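N-carbamoylsarcosine amidase related protein (Thermoplasma acidophilum, PDB 3EEF) binds zinc and probably acts as an amidase of the isochorismatase-like hydrolase family, perhaps on N-carbamoylsarcosine. Local coordinates at residues V45-D50 / D85-K90. Numbering follows the deposited sequence.
Sequences VVYVND and DYVLEK. With ZN (zinc ion), chain C.
Lys90 reaches across from the end of strand 86-90 to Asp50 at the end of strand 45-50. Lys90 CB sits 4.1 Å from Asn49 O. Lys90 CG, held between the backbone N and the carbonyl carbon (chi1 71°), passes 3.5 Å from Asp50 OD1. The chain then runs extended through Lys90 CD, 3.9 Å from Asp50 OD1, to CE, which also nears Val48 O. A bend at chi4 (85°) sets Lys90 NZ 2.7 Å from Asp50 OD1, a salt bridge made from above the carboxylate plane. NZ also bonds Ala92 O and Tyr93 O, so three oxygens surround it. Asp50 OD2 binds zinc at 2.0 Å, and His52, Glu58 and His65 complete the site. A methionine in place of Lys90 would probably leave Asp50 OD1 without its salt-bridge partner and the zinc ligand freer to turn.

Behind this pair the strands run parallel, joined by five backbone bonds from Tyr86 N-Val45 O to Lys90 N-Asn49 O. On the face shared with Lys90, Leu88 CD2 touches Val46 CG1 at 3.8 Å and also packs on Val48 CG1. Helix 101-107 covers Val46, Tyr86 and Leu88, while helix 22-40 packs on Tyr47 from the other face. With helix 59-62 between them, the strands form a beta-alpha-beta unit of the isochorismatase-like fold; 86-90 is outermost in the chain's parallel sheet, and 45-50 separates it from strand 3-8.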
loop_
_atom_site.group_PDB
_atom_site.type_symbol
_atom_site.label_atom_id
_atom_site.label_comp_id
_atom_site.label_asym_id
_atom_site.label_seq_id
_atom_site.Cartn_x
_atom_site.Cartn_y
_atom_site.Cartn_z
ATOM N N VAL A 45 7.847 -20.508 5.917
ATOM C CA VAL A 45 8.790 -19.787 6.771
ATOM C C VAL A 45 9.341 -18.637 5.955
ATOM O O VAL A 45 9.845 -18.847 4.851
ATOM C CB VAL A 45 9.923 -20.680 7.193
ATOM C CG1 VAL A 45 11.060 -19.838 7.833
ATOM C CG2 VAL A 45 9.394 -21.780 8.147
ATOM N N VAL A 46 9.216 -17.422 6.486
ATOM C CA VAL A 46 9.624 -16.223 5.787
ATOM C C VAL A 46 10.561 -15.364 6.636
ATOM O O VAL A 46 10.182 -14.888 7.691
ATOM C CB VAL A 46 8.388 -15.364 5.433
ATOM C CG1 VAL A 46 8.828 -14.113 4.659
ATOM C CG2 VAL A 46 7.347 -16.206 4.650
ATOM N N TYR A 47 11.774 -15.161 6.148
ATOM C CA TYR A 47 12.713 -14.289 6.798
ATOM C C TYR A 47 12.532 -12.908 6.215
ATOM O O TYR A 47 12.516 -12.747 5.002
ATOM C CB TYR A 47 14.157 -14.753 6.564
ATOM C CG TYR A 47 14.532 -16.101 7.179
ATOM C CD1 TYR A 47 15.276 -16.173 8.357
ATOM C CD2 TYR A 47 14.164 -17.293 6.571
ATOM C CE1 TYR A 47 15.636 -17.404 8.899
ATOM C CE2 TYR A 47 14.510 -18.528 7.120
ATOM C CZ TYR A 47 15.247 -18.579 8.276
ATOM O OH TYR A 47 15.598 -19.812 8.800
ATOM N N VAL A 48 12.402 -11.913 7.095
ATOM C CA VAL A 48 12.318 -10.526 6.697
ATOM C C VAL A 48 13.490 -9.773 7.374
ATOM O O VAL A 48 13.495 -9.618 8.575
ATOM C CB VAL A 48 10.921 -9.908 7.027
ATOM C CG1 VAL A 48 9.852 -10.498 6.170
ATOM C CG2 VAL A 48 10.529 -10.175 8.450
ATOM N N ASN A 49 14.457 -9.308 6.576
ATOM C CA ASN A 49 15.724 -8.730 7.051
ATOM C C ASN A 49 15.983 -7.340 6.541
ATOM O O ASN A 49 15.913 -7.080 5.332
ATOM C CB ASN A 49 16.871 -9.596 6.565
ATOM C CG ASN A 49 16.640 -11.036 6.862
ATOM O OD1 ASN A 49 16.354 -11.389 8.004
ATOM N ND2 ASN A 49 16.717 -11.881 5.845
ATOM N N ASP A 50 16.283 -6.431 7.453
ATOM C CA ASP A 50 16.805 -5.131 7.058
ATOM C C ASP A 50 17.887 -5.282 5.993
ATOM O O ASP A 50 18.762 -6.143 6.101
ATOM C CB ASP A 50 17.341 -4.366 8.265
ATOM C CG ASP A 50 16.245 -3.578 9.000
ATOM O OD1 ASP A 50 15.082 -3.550 8.520
ATOM O OD2 ASP A 50 16.565 -2.936 10.024
ATOM N N ASP A 85 12.213 -21.982 2.240
ATOM C CA ASP A 85 12.069 -20.772 3.052
ATOM C C ASP A 85 12.120 -19.550 2.165
ATOM O O ASP A 85 12.916 -19.500 1.243
ATOM C CB ASP A 85 13.213 -20.637 4.022
ATOM C CG ASP A 85 13.273 -21.751 5.029
ATOM O OD1 ASP A 85 12.342 -22.568 5.118
ATOM O OD2 ASP A 85 14.254 -21.754 5.784
ATOM N N TYR A 86 11.306 -18.548 2.469
ATOM C CA TYR A 86 11.372 -17.265 1.781
ATOM C C TYR A 86 12.346 -16.265 2.496
ATOM O O TYR A 86 12.393 -16.225 3.725
ATOM C CB TYR A 86 9.960 -16.713 1.679
ATOM C CG TYR A 86 9.015 -17.580 0.846
ATOM C CD1 TYR A 86 8.787 -17.277 -0.472
ATOM C CD2 TYR A 86 8.361 -18.695 1.388
ATOM C CE1 TYR A 86 7.921 -18.013 -1.244
ATOM C CE2 TYR A 86 7.487 -19.460 0.620
ATOM C CZ TYR A 86 7.267 -19.094 -0.703
ATOM O OH TYR A 86 6.442 -19.793 -1.548
ATOM N N VAL A 87 13.156 -15.521 1.731
ATOM C CA VAL A 87 14.056 -14.508 2.308
ATOM C C VAL A 87 13.772 -13.151 1.629
ATOM O O VAL A 87 13.951 -13.004 0.409
ATOM C CB VAL A 87 15.536 -14.874 2.167
ATOM C CG1 VAL A 87 16.437 -13.819 2.873
ATOM C CG2 VAL A 87 15.808 -16.287 2.697
ATOM N N LEU A 88 13.303 -12.192 2.438
ATOM C CA LEU A 88 12.850 -10.896 1.973
ATOM C C LEU A 88 13.789 -9.813 2.531
ATOM O O LEU A 88 14.269 -9.898 3.704
ATOM C CB LEU A 88 11.407 -10.613 2.431
ATOM C CG LEU A 88 10.198 -11.114 1.632
ATOM C CD1 LEU A 88 10.417 -12.533 1.116
ATOM C CD2 LEU A 88 8.886 -11.023 2.441
ATOM N N GLU A 89 14.072 -8.827 1.675
ATOM C CA GLU A 89 14.797 -7.642 2.090
ATOM C C GLU A 89 13.756 -6.606 2.424
ATOM O O GLU A 89 12.796 -6.438 1.675
ATOM C CB GLU A 89 15.698 -7.120 0.967
ATOM C CG GLU A 89 16.913 -7.989 0.658
ATOM C CD GLU A 89 17.591 -7.560 -0.626
ATOM O OE1 GLU A 89 17.982 -6.390 -0.719
ATOM O OE2 GLU A 89 17.710 -8.380 -1.560
ATOM N N LYS A 90 13.939 -5.912 3.540
ATOM C CA LYS A 90 13.057 -4.823 3.927
ATOM C C LYS A 90 13.862 -3.545 4.212
ATOM O O LYS A 90 15.039 -3.615 4.570
ATOM C CB LYS A 90 12.203 -5.233 5.134
ATOM C CG LYS A 90 12.941 -5.360 6.477
ATOM C CD LYS A 90 11.939 -5.653 7.601
ATOM C CE LYS A 90 12.589 -5.692 8.951
ATOM N NZ LYS A 90 12.723 -4.327 9.592
HETATM ZN ZN ZN C . 16.589 -0.930 10.307
#